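Putative alpha-galactosidase/melibiase (Bacteroides fragilis, PDB 4OGZ) probably hydrolyses terminal, non-reducing alpha-D-galactose residues from alpha-galactosides such as galactose oligosaccharides, galactomannans and galactolipids. Local coordinates at residues K53-K56 / E57-I60; V65-K68 / G69-V73. All coordinates share one frame; numbering follows the deposited sequence.

In the fold
Both contacts belong to the N-terminal Ig-like domain, a two-sheet structure that accompanies the catalytic TIM barrel. Coming from the N terminus, the chain first reaches residues 53-60, where interaction 1 closes the hairpin turn between strand 52-55 and strand 60-64, neighbours in the same antiparallel sheet. After strand 60-64 it leaves that sheet, and interaction 2 fastens the loop 65-68 to strand 69-79, which belongs to the other sheet. The two contacts lie in series, neither enclosing the other. The rest of strand 60-64 runs between them, and the centres of interactions 1 and 2 are about 18 Å apart. One shapes a turn within a sheet, the other a passage between sheets.

Interaction 1 of 2, residues K53-K56 / E57-I60; sequences KLDK and ETGI
Thr58 lies over one face of the Asp55 carboxylate, its OG1 3.3 Å from Asp55 CG and its methyl CG2 above OD2, while the amide of Glu57 comes to OD1 at the rim of the group. That last bond, Glu57 N to Asp55 OD1 at 3.0 Å, reaches the oxygen on its anti side, 29° out of the carboxylate plane, and closes an Asx turn. With CG anti to the backbone N (chi1 -177°), the short aspartate side chain swings forward beside its own carbonyl and can meet the amides that follow. Thr58 OG1 and Asp55 OD2 make no direct bond; a water joins them, giving a proton to OD2 over 2.9 Å.

The backbone completes the hairpin between strands 52-55 and 60-64. Asp55 O takes two amides: Gly59 N at 2.8 Å, almost in line with the carbonyl bond, and Thr58 N at 3.1 Å from above the carbonyl plane. Asp55 N in turn gives a nearly straight bond (170°) to Ile60 O. Gly59 turns the chain back with a positive phi, which glycine adopts easily. Leu54 CD1 rests 3.8 Å from Gly59 C, and its side chain also packs on Ile33, Trp43 and Ala45. The sequence Leu-Asp-x-x-Thr-Gly fits this turn well, Asp and Thr supplying the side-chain oxygens and Gly the positive phi.

Glu57 OE1 stands 4.4 Å from Asp55 OD1, a like-charge approach that the amides donated to OD1, one of them weakly from Thr58, would probably offset; Lys42, in a long, weak ion pair with Glu57 OE2, may also ease it.

Interaction 2 of 2, residues V65-K68 / G69-V73; sequences VVEK and GTYKV
Tyr71 and Glu67 form a tyrosine corner: a tyrosine near the start of a beta strand reaches back with its hydroxyl to the backbone of the loop before it. Tyr71 OH gives its proton to Glu67 O, four residues earlier, over 2.7 Å. The oxygen lies in the plane of the ring, at its edge, as suits a phenol O-H, yet the hydroxyl approaches from 47° above the plane of the carbonyl. The phenol points back along the strand because CG stands beside the backbone N, anti to the carbonyl carbon (chi1 -52°).

The loop 65-68 carries the chain from strand 60-64 in one sheet of the Ig-like domain to strand 69-79 in the other, and the corner pins this passage to the second sheet. Gly69, two residues before the tyrosine, starts the strand with phi 160°, in a conformation where a CB would collide with Lys68 O; glycine therefore suits the place.

Val65 supplies the apolar part. Its CG1 lies obliquely to the ring, 3.7 Å from Tyr71 OH and 4.0 Å from Tyr71 CE2, the valine and the tyrosine lying alongside with their side chains running in opposite senses. Pro49 and Ile92 touch both of them, so the buried valine and the hydrocarbon of the ring share one apolar neighbourhood. Lys68, whose long, flexible side chain suits an exposed bend, turns outward to a salt bridge with Asp94.

Interaction 1 of 2, residues K53-K56 / E57-I60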
loop_
_atom_site.group_PDB
_atom_site.type_symbol
_atom_site.label_atom_id
_atom_site.label_comp_id
_atom_site.label_asym_id
_atom_site.label_seq_id
_atom_site.Cartn_x
_atom_site.Cartn_y
_atom_site.Cartn_z
ATOM N N LYS A 53 1.192 -10.764 -22.672
ATOM C CA LYS A 53 2.123 -10.195 -23.626
ATOM C C LYS A 53 2.820 -9.029 -22.925
ATOM O O LYS A 53 2.215 -8.344 -22.145
ATOM C CB LYS A 53 1.384 -9.742 -24.892
ATOM C CG LYS A 53 0.967 -10.889 -25.817
ATOM C CD LYS A 53 -0.381 -10.671 -26.518
ATOM C CE LYS A 53 -1.611 -10.970 -25.645
ATOM N NZ LYS A 53 -2.312 -9.729 -25.189
ATOM N N LEU A 54 4.101 -8.843 -23.192
ATOM C CA LEU A 54 4.860 -7.708 -22.684
ATOM C C LEU A 54 5.043 -6.675 -23.787
ATOM O O LEU A 54 5.424 -7.018 -24.871
ATOM C CB LEU A 54 6.227 -8.173 -22.202
ATOM C CG LEU A 54 7.281 -7.088 -22.026
ATOM C CD1 LEU A 54 6.962 -6.251 -20.790
ATOM C CD2 LEU A 54 8.676 -7.700 -21.962
ATOM N N ASP A 55 4.776 -5.412 -23.497
ATOM C CA ASP A 55 5.228 -4.337 -24.380
ATOM C C ASP A 55 6.673 -3.934 -24.004
ATOM O O ASP A 55 6.924 -3.346 -22.952
ATOM C CB ASP A 55 4.259 -3.145 -24.307
ATOM C CG ASP A 55 4.647 -2.034 -25.247
ATOM O OD1 ASP A 55 5.812 -2.019 -25.692
ATOM O OD2 ASP A 55 3.784 -1.186 -25.545
ATOM N N LYS A 56 7.608 -4.267 -24.892
ATOM C CA LYS A 56 9.033 -4.170 -24.628
ATOM C C LYS A 56 9.469 -2.733 -24.505
ATOM O O LYS A 56 10.488 -2.444 -23.906
ATOM C CB LYS A 56 9.822 -4.849 -25.751
ATOM C CG LYS A 56 9.511 -6.322 -25.911
ATOM C CD LYS A 56 10.402 -6.958 -26.968
ATOM C CE LYS A 56 9.808 -8.279 -27.435
ATOM N NZ LYS A 56 10.730 -9.015 -28.340
ATOM N N GLU A 57 8.689 -1.820 -25.067
ATOM C CA GLU A 57 9.014 -0.411 -24.979
ATOM C C GLU A 57 8.418 0.251 -23.741
ATOM O O GLU A 57 8.964 1.234 -23.295
ATOM C CB GLU A 57 8.595 0.344 -26.253
ATOM C CG GLU A 57 9.675 0.407 -27.339
ATOM C CD GLU A 57 10.003 -0.931 -28.006
ATOM O OE1 GLU A 57 9.095 -1.597 -28.548
ATOM O OE2 GLU A 57 11.194 -1.305 -28.016
ATOM N N THR A 58 7.338 -0.278 -23.164
ATOM C CA THR A 58 6.716 0.360 -21.986
ATOM C C THR A 58 6.848 -0.407 -20.686
ATOM O O THR A 58 6.599 0.152 -19.631
ATOM C CB THR A 58 5.221 0.618 -22.208
ATOM O OG1 THR A 58 4.520 -0.621 -22.303
ATOM C CG2 THR A 58 5.043 1.407 -23.474
ATOM N N GLY A 59 7.232 -1.690 -20.750
ATOM C CA GLY A 59 7.452 -2.457 -19.540
ATOM C C GLY A 59 6.167 -2.996 -18.945
ATOM O O GLY A 59 6.149 -3.466 -17.790
ATOM N N ILE A 60 5.084 -2.939 -19.719
ATOM C CA ILE A 60 3.773 -3.358 -19.237
ATOM C C ILE A 60 3.441 -4.758 -19.748
ATOM O O ILE A 60 3.480 -4.996 -20.957
ATOM C CB ILE A 60 2.680 -2.344 -19.652
ATOM C CG1 ILE A 60 2.858 -1.033 -18.882
ATOM C CG2 ILE A 60 1.304 -2.863 -19.344
ATOM C CD1 ILE A 60 2.018 0.121 -19.410
HETATM O O HOH W 1 2.145 -0.680 -23.168
#

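Interaction 2 of 2, residues V65-K68 / G69-V73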
loop_
_atom_site.group_PDB
_atom_site.type_symbol
_atom_site.label_atom_id
_atom_site.label_comp_id
_atom_site.label_asym_id
_atom_site.label_seq_id
_atom_site.Cartn_x
_atom_site.Cartn_y
_atom_site.Cartn_z
ATOM N N VAL A 65 -4.839 -14.631 -17.955
ATOM C CA VAL A 65 -4.469 -16.042 -17.869
ATOM C C VAL A 65 -5.708 -16.740 -17.361
ATOM O O VAL A 65 -6.239 -16.437 -16.281
ATOM C CB VAL A 65 -3.256 -16.330 -16.936
ATOM C CG1 VAL A 65 -3.004 -17.825 -16.851
ATOM C CG2 VAL A 65 -1.998 -15.592 -17.376
ATOM N N VAL A 66 -6.142 -17.717 -18.130
ATOM C CA VAL A 66 -7.334 -18.483 -17.801
ATOM C C VAL A 66 -7.074 -19.613 -16.818
ATOM O O VAL A 66 -7.900 -19.902 -15.966
ATOM C CB VAL A 66 -7.950 -19.050 -19.084
ATOM C CG1 VAL A 66 -9.144 -19.934 -18.763
ATOM C CG2 VAL A 66 -8.336 -17.895 -19.988
ATOM N N GLU A 67 -5.917 -20.247 -16.908
ATOM C CA GLU A 67 -5.666 -21.443 -16.103
ATOM C C GLU A 67 -4.988 -21.065 -14.783
ATOM O O GLU A 67 -3.969 -20.378 -14.774
ATOM C CB GLU A 67 -4.833 -22.473 -16.893
ATOM C CG GLU A 67 -5.346 -22.732 -18.305
ATOM C CD GLU A 67 -4.724 -21.822 -19.383
ATOM O OE1 GLU A 67 -4.108 -20.755 -19.049
ATOM O OE2 GLU A 67 -4.869 -22.176 -20.588
ATOM N N LYS A 68 -5.544 -21.584 -13.688
ATOM C CA LYS A 68 -4.978 -21.433 -12.362
ATOM C C LYS A 68 -3.549 -21.985 -12.335
ATOM O O LYS A 68 -3.245 -22.944 -13.007
ATOM C CB LYS A 68 -5.859 -22.145 -11.353
ATOM C CG LYS A 68 -5.664 -21.728 -9.914
ATOM C CD LYS A 68 -6.599 -22.461 -8.947
ATOM C CE LYS A 68 -8.086 -22.356 -9.322
ATOM N NZ LYS A 68 -8.797 -21.247 -8.596
ATOM N N GLY A 69 -2.652 -21.353 -11.594
ATOM C CA GLY A 69 -1.275 -21.813 -11.592
ATOM C C GLY A 69 -0.256 -20.820 -11.135
ATOM O O GLY A 69 -0.549 -19.636 -10.977
ATOM N N THR A 70 0.950 -21.329 -10.899
ATOM C CA THR A 70 2.098 -20.490 -10.574
ATOM C C THR A 70 3.093 -20.553 -11.718
ATOM O O THR A 70 3.547 -21.654 -12.147
ATOM C CB THR A 70 2.722 -20.906 -9.239
ATOM O OG1 THR A 70 1.746 -20.723 -8.212
ATOM C CG2 THR A 70 3.951 -20.073 -8.916
ATOM N N TYR A 71 3.420 -19.381 -12.219
ATOM C CA TYR A 71 4.241 -19.192 -13.382
ATOM C C TYR A 71 5.456 -18.313 -13.102
ATOM O O TYR A 71 5.329 -17.215 -12.580
ATOM C CB TYR A 71 3.421 -18.537 -14.454
ATOM C CG TYR A 71 2.131 -19.210 -14.740
ATOM C CD1 TYR A 71 2.061 -20.262 -15.660
ATOM C CD2 TYR A 71 0.955 -18.785 -14.157
ATOM C CE1 TYR A 71 0.859 -20.875 -15.958
ATOM C CE2 TYR A 71 -0.256 -19.381 -14.464
ATOM C CZ TYR A 71 -0.299 -20.436 -15.364
ATOM O OH TYR A 71 -1.504 -21.042 -15.656
ATOM N N LYS A 72 6.634 -18.798 -13.471
ATOM C CA LYS A 72 7.888 -18.128 -13.180
ATOM C C LYS A 72 8.429 -17.582 -14.504
ATOM O O LYS A 72 8.805 -18.332 -15.420
ATOM C CB LYS A 72 8.852 -19.099 -12.460
ATOM C CG LYS A 72 8.356 -19.557 -11.090
ATOM C CD LYS A 72 9.108 -20.785 -10.533
ATOM C CE LYS A 72 8.165 -21.783 -9.846
ATOM N NZ LYS A 72 8.812 -22.629 -8.796
ATOM N N VAL A 73 8.439 -16.265 -14.594
ATOM C CA VAL A 73 8.792 -15.537 -15.773
ATOM C C VAL A 73 10.149 -14.903 -15.539
ATOM O O VAL A 73 10.378 -14.311 -14.466
ATOM C CB VAL A 73 7.740 -14.420 -16.031
ATOM C CG1 VAL A 73 8.111 -13.582 -17.257
ATOM C CG2 VAL A 73 6.334 -15.023 -16.141
#